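Local coordinates for protein DNA double-strand break repair nuclease NurA (Sulfolobus solfataricus, PDB 2YGK) that probably acts with the HerA helicase in DNA double-strand break repair as a manganese-dependent nuclease that processes linear double-stranded DNA ends, at residues F62-R67 / K318-V323; V71-A76 / G93-F98; T88-G93 / L117-R122; A104-S109 / K173-L178. All coordinates share one frame; numbering follows the deposited sequence.

Interaction 1: residues F62-R67 / K318-V323; sequences FGRPMR and KIIKLV
Phe62, Arg64 and Met66 meet Ile319 and Ile320 where the end of strand 54-65, part of the central sheet of an RNase H-like fold, packs against the last helix of the chain, 313-330. The axes of the two short segments approach to 10.7 Å with 53° between their directions, and 239 Å² is buried in all, which marks a local contact rather than a broad interface. Leu322 packs on Tyr6 of the second subunit, and Ile319 also reaches that subunit's Met1; the helix thus touches both the sheet and the second subunit.

Aromatic-aliphatic packing comes first. Phe62 holds CG between its backbone N and carbonyl carbon (chi1 89°), and the ring offers the helix an edge, not a face: Phe62 CZ is 4.1 Å from Ile319 CB, and it lies 4.2 Å from Ile320 CD1, with both aliphatic carbons near the ring plane. The same ring also meets Phe311, and Phe62 also touches Ala73 of the neighbouring strand 70-82.

Packing against selenium is the second kind. Met66, a selenomethionine bent at chi3, brings SE to 3.6 Å from Ile320 CG2. Ile320 is touched on two branches, CD1 by the phenyl ring and CG2 by SE and CE of Met66. Met66 also packs on Val71, tying the loop after the strand to the sheet.

The third kind involves a charged group without a polar bond: the Arg64 chain, extended from CG to NE, crosses Ile320 at about a right angle and sets the guanidinium edge against it, Arg64 NH1 lying 4.0 Å from Ile320 CG2.

Interaction 2: residues V71-A76 / G93-F98; sequences VYAVGA and GQIGIF
The phenol ring of Tyr72 lies between Gly96 and Phe98. Over one face is the bare backbone of Gly96, whose CA is 3.9 Å from the centroid of the Tyr72 ring and 25° off its normal, a CH-pi contact. The opposite face takes the Phe98 ring in an offset stack, with centroids of the Tyr72 and Phe98 rings 4.3 Å apart and planes inclined by 27°. The offset is clear from Tyr72 CE1, which sits over the centre of the Phe98 ring, 3.6 Å above its plane. A chi1 of 70° puts Tyr72 CG between the backbone N and the carbonyl carbon, and the ring lies over Gly96.

Backbone bonds fix these groups. Tyr72 and Gly96 form an antiparallel hydrogen-bonded pair: Tyr72 N to Gly96 O is 2.7 Å, and Gly96 N to Tyr72 O is 2.8 Å. Further along, Val74 N donates to Gln94 O at 2.9 Å. The non-hydrogen-bonded pairs put their side chains on the other face of the sheet, where Ala73 CB is 4.1 Å from Ile95 CG1, and Val71 similarly adjoins Ile97.

Strands 70-82 and 85-98 are the two arms of a beta hairpin at one margin of the RNase H-like sheet. Helix 104-123 covers the Tyr72 face through Ile108, and its Arg107 makes a cation-pi contact with Phe98. Helix 313-330 lies over the Val71 and Ile95 face. Strand 54-65 flanks 70-82, while strand 85-98 is outermost in the chain and meets the second subunit, whose Gln19 OE1 is hydrogen-bonded to Ile97 N.

Interaction 3: residues T88-G93 / L117-R122; sequences TLSEDG and LSLALR
Ser90 and Leu119 bring their CA atoms to 7.5 Å of each other where strand segment 88-93 passes helix segment 117-122, the axes approaching to 9.8 Å with 144° between their directions. The hydroxyl of Ser90 sits over the middle of the Arg122 guanidinium, Ser90 OG being 3.1 Å from Arg122 CZ. An oxygen over the face is badly placed for N-H groups that radiate in the plane, and although Arg122 NH2 is only 3.3 Å from Ser90 OG, the angle is too poor for a hydrogen bond. The polar partner of Ser90 OG is instead OD2 of Asp123, the residue following Arg122, which together with the hydrogen bond of Ser90 N with Ser78 OG positions this serine. Arg122, bent at chi3 (147°), also touches a crystal neighbour, so its pose may owe something to the lattice.

Strand 85-98 is one of the two edge strands of the RNase H-like sheet within this chain, and helix 104-123, the next helix in the chain, packs back across its face. Leu119 is the apolar anchor of that packing. Its CG stands anti to the carbonyl carbon (chi1 -70°). Leu119 CD2 is 3.8 Å from Ser90 CB and also reaches Asp92, while Leu119 CD1 is 3.9 Å from Asp92 CB. The Asp92 side chain crosses that of Leu119 obliquely.

Asp92 OD2 and Arg122 NH1 remain 5.0 Å apart, beyond a salt bridge, though their opposite charges may still attract. Between Ser90 and Asp92, Glu91 directs CB away from the helix and packs on Ile2 of the second subunit.

Interaction 4: residues A104-S109 / K173-L178; sequences AQERIS and KMRDLL
Arg175 NH1 forms a salt bridge with Asp176 OD1 at 3.2 Å within helix segment 173-178, while carbons of the same arginine meet Glu106 and Arg107 across the contact. The carboxylate oxygen lies over the centre of the guanidinium rather than in its plane, so charge alone carries this bridge. Two helices of the RNase H-like fold pack here, their short axes 9.4 Å apart at closest and inclined by 28°: helix 104-123 lies on the sheet, and helix 171-193 packs against its outer side, reaching the sheet edge through Met174.

Glu106 reaches over with a chain extended beyond CG, yet its oxygen meets carbon: Glu106 OE1 is 3.3 Å from Arg175 CD. The charged atoms stay further off, with Glu106 OE1 4.5 Å from Arg175 NE, where attraction can be long-range at most.

Arg107 is the larger bridge between the helices. Its aliphatic part lies against Arg175, Arg107 CG being 4.2 Å from Arg175 CB; the two guanidinium planes are 76° apart, so these like-charged groups do not stack. Met174, a selenomethionine extended beyond CG, crosses Arg107 at about a right angle and also packs on Phe98, the ring with which Arg107 makes a cation-pi contact. Leu178 CD1 is 3.8 Å from Arg107 O. At the edge of the Arg107 guanidinium, near its plane, Arg107 NE lies 3.5 Å from Met174 SE.

The hairpin of interaction 2 is the hub. Strand 62-65 of interaction 1 is its neighbour in the sheet (Arg64 N to Val71 O 3.0 Å, a probable hydrogen bond), and the helix of that contact covers one face; interaction 4 adjoins the opposite face, where Ile108 CD1 is 3.7 Å from Tyr72 CB. Interaction 3 continues the hairpin from their shared Gly93 and has its helix in common with interaction 4, although those two do not touch, their nearest atoms being about 7 Å apart. The manganese ion, held by Asp58 and Asp133, lies about 10 Å from Gly75 in interaction 2, about 12 Å from the Leu119 side chain in interaction 3 and about 13 Å from that of Phe62 in interaction 1.

Interaction 1: residues F62-R67 / K318-V323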
loop_
_atom_site.group_PDB
_atom_site.type_symbol
_atom_site.label_atom_id
_atom_site.label_comp_id
_atom_site.label_asym_id
_atom_site.label_seq_id
_atom_site.Cartn_x
_atom_site.Cartn_y
_atom_site.Cartn_z
ATOM N N PHE A 62 11.680 -2.186 2.827
ATOM C CA PHE A 62 10.554 -3.049 3.033
ATOM C C PHE A 62 10.354 -3.223 4.525
ATOM O O PHE A 62 11.269 -3.001 5.311
ATOM C CB PHE A 62 10.739 -4.410 2.335
ATOM C CG PHE A 62 11.407 -5.440 3.174
ATOM C CD1 PHE A 62 12.796 -5.452 3.300
ATOM C CD2 PHE A 62 10.642 -6.388 3.872
ATOM C CE1 PHE A 62 13.430 -6.411 4.104
ATOM C CE2 PHE A 62 11.254 -7.346 4.702
ATOM C CZ PHE A 62 12.659 -7.350 4.824
ATOM N N GLY A 63 9.149 -3.624 4.881
ATOM C CA GLY A 63 8.822 -3.947 6.256
ATOM C C GLY A 63 7.765 -5.010 6.294
ATOM O O GLY A 63 6.785 -4.918 5.571
ATOM N N ARG A 64 7.983 -6.032 7.108
ATOM C CA ARG A 64 7.042 -7.136 7.211
ATOM C C ARG A 64 6.438 -7.211 8.618
ATOM O O ARG A 64 7.167 -7.354 9.602
ATOM C CB ARG A 64 7.697 -8.462 6.830
ATOM C CG ARG A 64 6.654 -9.527 6.573
ATOM C CD ARG A 64 7.205 -10.900 6.238
ATOM N NE ARG A 64 6.145 -11.920 6.370
ATOM C CZ ARG A 64 6.188 -13.016 7.145
ATOM N NH1 ARG A 64 7.249 -13.318 7.892
ATOM N NH2 ARG A 64 5.147 -13.846 7.165
ATOM N N PRO A 65 5.102 -7.092 8.711
ATOM C CA PRO A 65 4.379 -7.208 9.986
ATOM C C PRO A 65 4.622 -8.552 10.632
ATOM O O PRO A 65 4.362 -9.572 10.027
ATOM C CB PRO A 65 2.908 -7.094 9.570
ATOM C CG PRO A 65 2.956 -6.273 8.302
ATOM C CD PRO A 65 4.223 -6.642 7.614
HETATM N N MSE A 66 5.158 -8.547 11.831
HETATM C CA MSE A 66 5.413 -9.772 12.533
HETATM C C MSE A 66 5.086 -9.604 14.003
HETATM O O MSE A 66 4.686 -8.522 14.437
HETATM C CB MSE A 66 6.856 -10.199 12.316
HETATM C CG MSE A 66 7.012 -11.011 11.046
HETATM SE SE MSE A 66 8.855 -11.204 10.538
HETATM C CE MSE A 66 9.494 -12.467 11.874
ATOM N N ARG A 67 5.221 -10.684 14.758
ATOM C CA ARG A 67 4.882 -10.641 16.156
ATOM C C ARG A 67 5.829 -9.725 16.930
ATOM O O ARG A 67 5.371 -8.879 17.672
ATOM C CB ARG A 67 4.823 -12.047 16.735
ATOM C CG ARG A 67 3.642 -12.843 16.216
ATOM C CD ARG A 67 3.437 -14.092 17.008
ATOM N NE ARG A 67 4.552 -15.024 16.889
ATOM C CZ ARG A 67 4.558 -16.141 16.157
ATOM N NH1 ARG A 67 3.500 -16.513 15.425
ATOM N NH2 ARG A 67 5.651 -16.901 16.155
ATOM N N LYS A 318 15.805 -13.919 3.463
ATOM C CA LYS A 318 17.037 -13.990 4.252
ATOM C C LYS A 318 16.946 -13.167 5.530
ATOM O O LYS A 318 17.296 -13.646 6.610
ATOM C CB LYS A 318 18.235 -13.475 3.443
ATOM C CG LYS A 318 18.640 -14.342 2.271
ATOM C CD LYS A 318 19.354 -15.608 2.752
ATOM C CE LYS A 318 19.827 -16.500 1.594
ATOM N NZ LYS A 318 20.510 -17.735 2.105
ATOM N N ILE A 319 16.487 -11.926 5.384
ATOM C CA ILE A 319 16.449 -10.949 6.476
ATOM C C ILE A 319 15.601 -11.512 7.615
ATOM O O ILE A 319 16.072 -11.594 8.761
ATOM C CB ILE A 319 15.885 -9.543 6.012
ATOM C CG1 ILE A 319 16.714 -8.923 4.863
ATOM C CG2 ILE A 319 15.805 -8.560 7.167
ATOM C CD1 ILE A 319 18.013 -8.235 5.239
ATOM N N ILE A 320 14.373 -11.928 7.285
ATOM C CA ILE A 320 13.445 -12.513 8.280
ATOM C C ILE A 320 14.038 -13.719 9.011
ATOM O O ILE A 320 14.016 -13.789 10.236
ATOM C CB ILE A 320 12.102 -12.966 7.646
ATOM C CG1 ILE A 320 11.475 -11.845 6.837
ATOM C CG2 ILE A 320 11.134 -13.393 8.736
ATOM C CD1 ILE A 320 11.763 -10.485 7.410
ATOM N N LYS A 321 14.566 -14.655 8.236
ATOM C CA LYS A 321 15.293 -15.781 8.773
ATOM C C LYS A 321 16.341 -15.345 9.784
ATOM O O LYS A 321 16.413 -15.909 10.872
ATOM C CB LYS A 321 15.927 -16.610 7.646
ATOM C CG LYS A 321 14.932 -17.589 7.007
ATOM C CD LYS A 321 15.464 -18.251 5.736
ATOM C CE LYS A 321 14.384 -19.126 5.103
ATOM N NZ LYS A 321 14.926 -20.058 4.085
ATOM N N LEU A 322 17.142 -14.338 9.441
ATOM C CA LEU A 322 18.171 -13.860 10.384
ATOM C C LEU A 322 17.563 -13.336 11.688
ATOM O O LEU A 322 17.966 -13.735 12.786
ATOM C CB LEU A 322 19.066 -12.780 9.768
ATOM C CG LEU A 322 20.086 -13.283 8.759
ATOM C CD1 LEU A 322 20.803 -12.097 8.138
ATOM C CD2 LEU A 322 21.086 -14.222 9.402
ATOM N N VAL A 323 16.592 -12.443 11.539
ATOM C CA VAL A 323 15.939 -11.803 12.670
ATOM C C VAL A 323 15.269 -12.823 13.557
ATOM O O VAL A 323 15.406 -12.764 14.763
ATOM C CB VAL A 323 14.912 -10.741 12.193
ATOM C CG1 VAL A 323 13.928 -10.378 13.298
ATOM C CG2 VAL A 323 15.657 -9.503 11.678
#

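Interaction 2: residues V71-A76 / G93-F98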
loop_
_atom_site.group_PDB
_atom_site.type_symbol
_atom_site.label_atom_id
_atom_site.label_comp_id
_atom_site.label_asym_id
_atom_site.label_seq_id
_atom_site.Cartn_x
_atom_site.Cartn_y
_atom_site.Cartn_z
ATOM N N VAL A 71 9.442 -5.689 11.085
ATOM C CA VAL A 71 10.848 -5.891 10.784
ATOM C C VAL A 71 11.156 -5.244 9.454
ATOM O O VAL A 71 10.614 -5.664 8.457
ATOM C CB VAL A 71 11.195 -7.376 10.680
ATOM C CG1 VAL A 71 12.668 -7.555 10.280
ATOM C CG2 VAL A 71 10.892 -8.101 12.021
ATOM N N TYR A 72 12.029 -4.234 9.444
ATOM C CA TYR A 72 12.296 -3.479 8.234
ATOM C C TYR A 72 13.762 -3.417 7.865
ATOM O O TYR A 72 14.651 -3.659 8.667
ATOM C CB TYR A 72 11.805 -2.053 8.383
ATOM C CG TYR A 72 12.636 -1.258 9.352
ATOM C CD1 TYR A 72 12.327 -1.236 10.711
ATOM C CD2 TYR A 72 13.747 -0.565 8.924
ATOM C CE1 TYR A 72 13.094 -0.506 11.608
ATOM C CE2 TYR A 72 14.512 0.160 9.800
ATOM C CZ TYR A 72 14.186 0.192 11.150
ATOM O OH TYR A 72 14.975 0.931 12.027
ATOM N N ALA A 73 13.984 -3.016 6.630
ATOM C CA ALA A 73 15.302 -2.851 6.100
ATOM C C ALA A 73 15.218 -1.746 5.080
ATOM O O ALA A 73 14.358 -1.759 4.216
ATOM C CB ALA A 73 15.757 -4.135 5.465
ATOM N N VAL A 74 16.117 -0.789 5.189
ATOM C CA VAL A 74 16.221 0.314 4.238
ATOM C C VAL A 74 17.648 0.350 3.723
ATOM O O VAL A 74 18.585 -0.085 4.430
ATOM C CB VAL A 74 15.956 1.664 4.923
ATOM C CG1 VAL A 74 14.478 1.792 5.332
ATOM C CG2 VAL A 74 16.900 1.832 6.124
ATOM N N GLY A 75 17.820 0.892 2.518
ATOM C CA GLY A 75 19.130 1.039 1.939
ATOM C C GLY A 75 19.136 2.080 0.823
ATOM O O GLY A 75 18.189 2.209 0.068
ATOM N N ALA A 76 20.216 2.826 0.721
ATOM C CA ALA A 76 20.354 3.759 -0.368
ATOM C C ALA A 76 21.779 3.655 -0.896
ATOM O O ALA A 76 22.702 3.260 -0.172
ATOM C CB ALA A 76 20.001 5.188 0.079
ATOM N N GLY A 93 22.598 1.914 4.700
ATOM C CA GLY A 93 21.392 1.147 4.982
ATOM C C GLY A 93 21.377 0.489 6.350
ATOM O O GLY A 93 22.395 0.024 6.829
ATOM N N GLN A 94 20.188 0.440 6.944
ATOM C CA GLN A 94 19.948 -0.198 8.232
ATOM C C GLN A 94 18.866 -1.293 8.161
ATOM O O GLN A 94 17.930 -1.177 7.377
ATOM C CB GLN A 94 19.517 0.876 9.236
ATOM C CG GLN A 94 19.506 0.403 10.712
ATOM C CD GLN A 94 20.031 1.484 11.651
ATOM O OE1 GLN A 94 19.729 2.672 11.459
ATOM N NE2 GLN A 94 20.833 1.093 12.646
ATOM N N ILE A 95 19.018 -2.344 8.976
ATOM C CA ILE A 95 17.922 -3.286 9.325
ATOM C C ILE A 95 17.459 -3.017 10.748
ATOM O O ILE A 95 18.257 -2.681 11.606
ATOM C CB ILE A 95 18.369 -4.749 9.304
ATOM C CG1 ILE A 95 18.886 -5.153 7.926
ATOM C CG2 ILE A 95 17.218 -5.667 9.679
ATOM C CD1 ILE A 95 19.551 -6.524 7.910
ATOM N N GLY A 96 16.178 -3.194 11.014
ATOM C CA GLY A 96 15.637 -2.924 12.345
ATOM C C GLY A 96 14.219 -3.423 12.539
ATOM O O GLY A 96 13.667 -4.074 11.637
ATOM N N ILE A 97 13.643 -3.112 13.706
ATOM C CA ILE A 97 12.259 -3.443 14.044
ATOM C C ILE A 97 11.516 -2.203 14.522
ATOM O O ILE A 97 12.015 -1.521 15.379
ATOM C CB ILE A 97 12.209 -4.446 15.216
ATOM C CG1 ILE A 97 13.038 -5.695 14.908
ATOM C CG2 ILE A 97 10.762 -4.828 15.557
ATOM C CD1 ILE A 97 13.139 -6.672 16.103
ATOM N N PHE A 98 10.332 -1.900 13.997
ATOM C CA PHE A 98 9.464 -0.900 14.644
ATOM C C PHE A 98 8.369 -1.570 15.460
ATOM O O PHE A 98 7.966 -2.696 15.179
ATOM C CB PHE A 98 8.781 0.024 13.640
ATOM C CG PHE A 98 9.696 1.003 12.967
ATOM C CD1 PHE A 98 10.755 1.592 13.638
ATOM C CD2 PHE A 98 9.463 1.372 11.649
ATOM C CE1 PHE A 98 11.580 2.515 13.004
ATOM C CE2 PHE A 98 10.312 2.309 10.990
ATOM C CZ PHE A 98 11.365 2.872 11.668
#

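Interaction 3: residues T88-G93 / L117-R122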
loop_
_atom_site.group_PDB
_atom_site.type_symbol
_atom_site.label_atom_id
_atom_site.label_comp_id
_atom_site.label_asym_id
_atom_site.label_seq_id
_atom_site.Cartn_x
_atom_site.Cartn_y
_atom_site.Cartn_z
ATOM N N THR A 88 29.659 2.371 -8.068
ATOM C CA THR A 88 29.051 2.784 -6.786
ATOM C C THR A 88 30.041 3.572 -5.947
ATOM O O THR A 88 31.219 3.271 -5.933
ATOM C CB THR A 88 28.579 1.600 -5.936
ATOM O OG1 THR A 88 29.625 0.645 -5.878
ATOM C CG2 THR A 88 27.386 0.937 -6.539
ATOM N N LEU A 89 29.524 4.586 -5.267
ATOM C CA LEU A 89 30.313 5.459 -4.451
ATOM C C LEU A 89 30.110 5.082 -3.012
ATOM O O LEU A 89 31.009 4.595 -2.385
ATOM C CB LEU A 89 29.886 6.907 -4.672
ATOM C CG LEU A 89 30.660 7.747 -5.679
ATOM C CD1 LEU A 89 29.823 8.962 -5.961
ATOM C CD2 LEU A 89 32.042 8.108 -5.129
ATOM N N SER A 90 28.904 5.305 -2.508
ATOM C CA SER A 90 28.546 4.956 -1.140
ATOM C C SER A 90 27.342 4.026 -1.115
ATOM O O SER A 90 26.541 4.007 -2.050
ATOM C CB SER A 90 28.201 6.215 -0.370
ATOM O OG SER A 90 29.253 7.148 -0.467
ATOM N N GLU A 91 27.255 3.246 -0.046
ATOM C CA GLU A 91 26.072 2.468 0.327
ATOM C C GLU A 91 25.756 2.772 1.790
ATOM O O GLU A 91 26.638 2.893 2.622
ATOM C CB GLU A 91 26.313 0.962 0.184
ATOM C CG GLU A 91 26.680 0.475 -1.221
ATOM C CD GLU A 91 28.188 0.322 -1.447
ATOM O OE1 GLU A 91 28.990 1.250 -1.126
ATOM O OE2 GLU A 91 28.573 -0.751 -1.970
ATOM N N ASP A 92 24.484 2.882 2.095
ATOM C CA ASP A 92 24.046 3.346 3.387
ATOM C C ASP A 92 22.708 2.671 3.612
ATOM O O ASP A 92 21.810 2.803 2.790
ATOM C CB ASP A 92 23.897 4.861 3.348
ATOM C CG ASP A 92 23.978 5.507 4.709
ATOM O OD1 ASP A 92 23.671 4.854 5.738
ATOM O OD2 ASP A 92 24.350 6.700 4.754
ATOM N N GLY A 93 22.598 1.914 4.700
ATOM C CA GLY A 93 21.392 1.147 4.982
ATOM C C GLY A 93 21.377 0.489 6.350
ATOM O O GLY A 93 22.395 0.024 6.829
ATOM N N LEU A 117 18.605 11.290 0.505
ATOM C CA LEU A 117 18.908 12.711 0.528
ATOM C C LEU A 117 20.203 12.952 1.267
ATOM O O LEU A 117 20.984 13.791 0.840
ATOM C CB LEU A 117 17.802 13.517 1.181
ATOM C CG LEU A 117 16.391 13.457 0.564
ATOM C CD1 LEU A 117 15.481 14.129 1.594
ATOM C CD2 LEU A 117 16.266 14.084 -0.897
ATOM N N SER A 118 20.492 12.217 2.337
ATOM C CA SER A 118 21.800 12.456 2.943
ATOM C C SER A 118 22.983 11.983 2.076
ATOM O O SER A 118 24.048 12.529 2.177
ATOM C CB SER A 118 21.884 11.913 4.366
ATOM O OG SER A 118 22.153 10.544 4.338
ATOM N N LEU A 119 22.810 11.001 1.208
ATOM C CA LEU A 119 23.889 10.630 0.282
ATOM C C LEU A 119 24.028 11.679 -0.828
ATOM O O LEU A 119 25.110 11.885 -1.389
ATOM C CB LEU A 119 23.653 9.242 -0.331
ATOM C CG LEU A 119 23.801 8.048 0.613
ATOM C CD1 LEU A 119 23.442 6.730 -0.034
ATOM C CD2 LEU A 119 25.219 7.985 1.067
ATOM N N ALA A 120 22.945 12.359 -1.147
ATOM C CA ALA A 120 23.043 13.455 -2.107
ATOM C C ALA A 120 23.970 14.542 -1.536
ATOM O O ALA A 120 24.725 15.191 -2.274
ATOM C CB ALA A 120 21.658 14.013 -2.423
ATOM N N LEU A 121 23.939 14.750 -0.227
ATOM C CA LEU A 121 24.850 15.702 0.381
ATOM C C LEU A 121 26.225 15.100 0.508
ATOM O O LEU A 121 27.219 15.787 0.300
ATOM C CB LEU A 121 24.380 16.137 1.746
ATOM C CG LEU A 121 23.163 17.038 1.704
ATOM C CD1 LEU A 121 22.507 17.000 3.075
ATOM C CD2 LEU A 121 23.509 18.483 1.305
ATOM N N ARG A 122 26.311 13.830 0.848
ATOM C CA ARG A 122 27.617 13.221 0.900
ATOM C C ARG A 122 28.354 13.346 -0.445
ATOM O O ARG A 122 29.403 13.939 -0.501
ATOM C CB ARG A 122 27.540 11.764 1.343
ATOM C CG ARG A 122 28.874 11.216 1.819
ATOM C CD ARG A 122 28.731 9.855 2.474
ATOM N NE ARG A 122 29.916 9.037 2.228
ATOM C CZ ARG A 122 30.025 7.735 2.494
ATOM N NH1 ARG A 122 29.008 7.053 3.032
ATOM N NH2 ARG A 122 31.166 7.109 2.201
#

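Interaction 4: residues A104-S109 / K173-L178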
loop_
_atom_site.group_PDB
_atom_site.type_symbol
_atom_site.label_atom_id
_atom_site.label_comp_id
_atom_site.label_asym_id
_atom_site.label_seq_id
_atom_site.Cartn_x
_atom_site.Cartn_y
_atom_site.Cartn_z
ATOM N N ALA A 104 3.699 2.760 10.130
ATOM C CA ALA A 104 4.952 2.013 10.045
ATOM C C ALA A 104 5.514 1.903 8.620
ATOM O O ALA A 104 6.714 2.119 8.400
ATOM C CB ALA A 104 4.767 0.632 10.641
ATOM N N GLN A 105 4.664 1.589 7.646
ATOM C CA GLN A 105 5.132 1.579 6.250
ATOM C C GLN A 105 5.596 2.958 5.776
ATOM O O GLN A 105 6.499 3.070 4.966
ATOM C CB GLN A 105 4.053 1.038 5.296
ATOM C CG GLN A 105 3.669 -0.428 5.572
ATOM C CD GLN A 105 4.797 -1.390 5.286
ATOM O OE1 GLN A 105 5.618 -1.165 4.391
ATOM N NE2 GLN A 105 4.843 -2.462 6.032
ATOM N N GLU A 106 4.965 4.003 6.280
ATOM C CA GLU A 106 5.302 5.344 5.870
ATOM C C GLU A 106 6.622 5.784 6.551
ATOM O O GLU A 106 7.534 6.332 5.894
ATOM C CB GLU A 106 4.143 6.291 6.190
ATOM C CG GLU A 106 4.102 7.464 5.232
ATOM C CD GLU A 106 3.385 8.682 5.769
ATOM O OE1 GLU A 106 2.458 8.523 6.600
ATOM O OE2 GLU A 106 3.767 9.802 5.328
ATOM N N ARG A 107 6.756 5.495 7.849
ATOM C CA ARG A 107 8.013 5.784 8.507
ATOM C C ARG A 107 9.160 5.066 7.810
ATOM O O ARG A 107 10.243 5.627 7.688
ATOM C CB ARG A 107 8.010 5.415 9.996
ATOM C CG ARG A 107 6.813 5.941 10.743
ATOM C CD ARG A 107 7.022 6.079 12.227
ATOM N NE ARG A 107 7.223 4.814 12.925
ATOM C CZ ARG A 107 6.277 3.922 13.145
ATOM N NH1 ARG A 107 5.038 4.134 12.696
ATOM N NH2 ARG A 107 6.588 2.809 13.794
ATOM N N ILE A 108 8.946 3.819 7.388
ATOM C CA ILE A 108 10.027 3.073 6.781
ATOM C C ILE A 108 10.451 3.823 5.524
ATOM O O ILE A 108 11.645 4.030 5.293
ATOM C CB ILE A 108 9.650 1.646 6.394
ATOM C CG1 ILE A 108 9.497 0.765 7.638
ATOM C CG2 ILE A 108 10.718 1.033 5.494
ATOM C CD1 ILE A 108 8.608 -0.466 7.403
ATOM N N SER A 109 9.479 4.233 4.719
ATOM C CA SER A 109 9.817 4.876 3.468
ATOM C C SER A 109 10.459 6.240 3.686
ATOM O O SER A 109 11.355 6.603 2.956
ATOM C CB SER A 109 8.616 4.948 2.519
ATOM O OG SER A 109 7.463 5.390 3.179
ATOM N N LYS A 173 4.506 11.563 16.109
ATOM C CA LYS A 173 5.697 12.387 16.194
ATOM C C LYS A 173 6.868 11.831 15.396
ATOM O O LYS A 173 7.616 12.612 14.840
ATOM C CB LYS A 173 6.111 12.613 17.650
ATOM C CG LYS A 173 5.298 13.702 18.331
ATOM C CD LYS A 173 5.792 13.985 19.739
ATOM C CE LYS A 173 4.945 15.060 20.374
ATOM N NZ LYS A 173 5.406 15.403 21.739
HETATM N N MSE A 174 7.046 10.511 15.334
HETATM C CA MSE A 174 8.144 9.966 14.527
HETATM C C MSE A 174 7.926 10.206 12.998
HETATM O O MSE A 174 8.792 10.752 12.305
HETATM C CB MSE A 174 8.432 8.488 14.799
HETATM C CG MSE A 174 9.664 8.053 13.995
HETATM SE SE MSE A 174 10.196 6.226 14.044
HETATM C CE MSE A 174 11.934 6.265 13.281
ATOM N N ARG A 175 6.769 9.799 12.489
ATOM C CA ARG A 175 6.438 10.081 11.115
ATOM C C ARG A 175 6.671 11.561 10.854
ATOM O O ARG A 175 7.306 11.908 9.873
ATOM C CB ARG A 175 5.003 9.699 10.783
ATOM C CG ARG A 175 4.462 10.356 9.495
ATOM C CD ARG A 175 2.958 10.204 9.375
ATOM N NE ARG A 175 2.306 10.614 10.623
ATOM C CZ ARG A 175 1.435 11.609 10.753
ATOM N NH1 ARG A 175 1.033 12.315 9.698
ATOM N NH2 ARG A 175 0.940 11.885 11.958
ATOM N N ASP A 176 6.168 12.419 11.735
ATOM C CA ASP A 176 6.224 13.867 11.520
ATOM C C ASP A 176 7.643 14.427 11.630
ATOM O O ASP A 176 8.037 15.263 10.818
ATOM C CB ASP A 176 5.252 14.613 12.447
ATOM C CG ASP A 176 3.814 14.579 11.935
ATOM O OD1 ASP A 176 3.535 13.873 10.935
ATOM O OD2 ASP A 176 2.961 15.280 12.513
ATOM N N LEU A 177 8.418 13.953 12.599
ATOM C CA LEU A 177 9.834 14.300 12.639
ATOM C C LEU A 177 10.585 13.874 11.392
ATOM O O LEU A 177 11.438 14.604 10.920
ATOM C CB LEU A 177 10.529 13.680 13.835
ATOM C CG LEU A 177 10.476 14.453 15.130
ATOM C CD1 LEU A 177 11.374 13.714 16.142
ATOM C CD2 LEU A 177 10.891 15.926 14.966
ATOM N N LEU A 178 10.297 12.685 10.873
ATOM C CA LEU A 178 10.968 12.219 9.648
ATOM C C LEU A 178 10.591 13.071 8.439
ATOM O O LEU A 178 11.427 13.360 7.618
ATOM C CB LEU A 178 10.696 10.742 9.389
ATOM C CG LEU A 178 11.494 9.772 10.268
ATOM C CD1 LEU A 178 10.884 8.341 10.333
ATOM C CD2 LEU A 178 12.924 9.728 9.807
#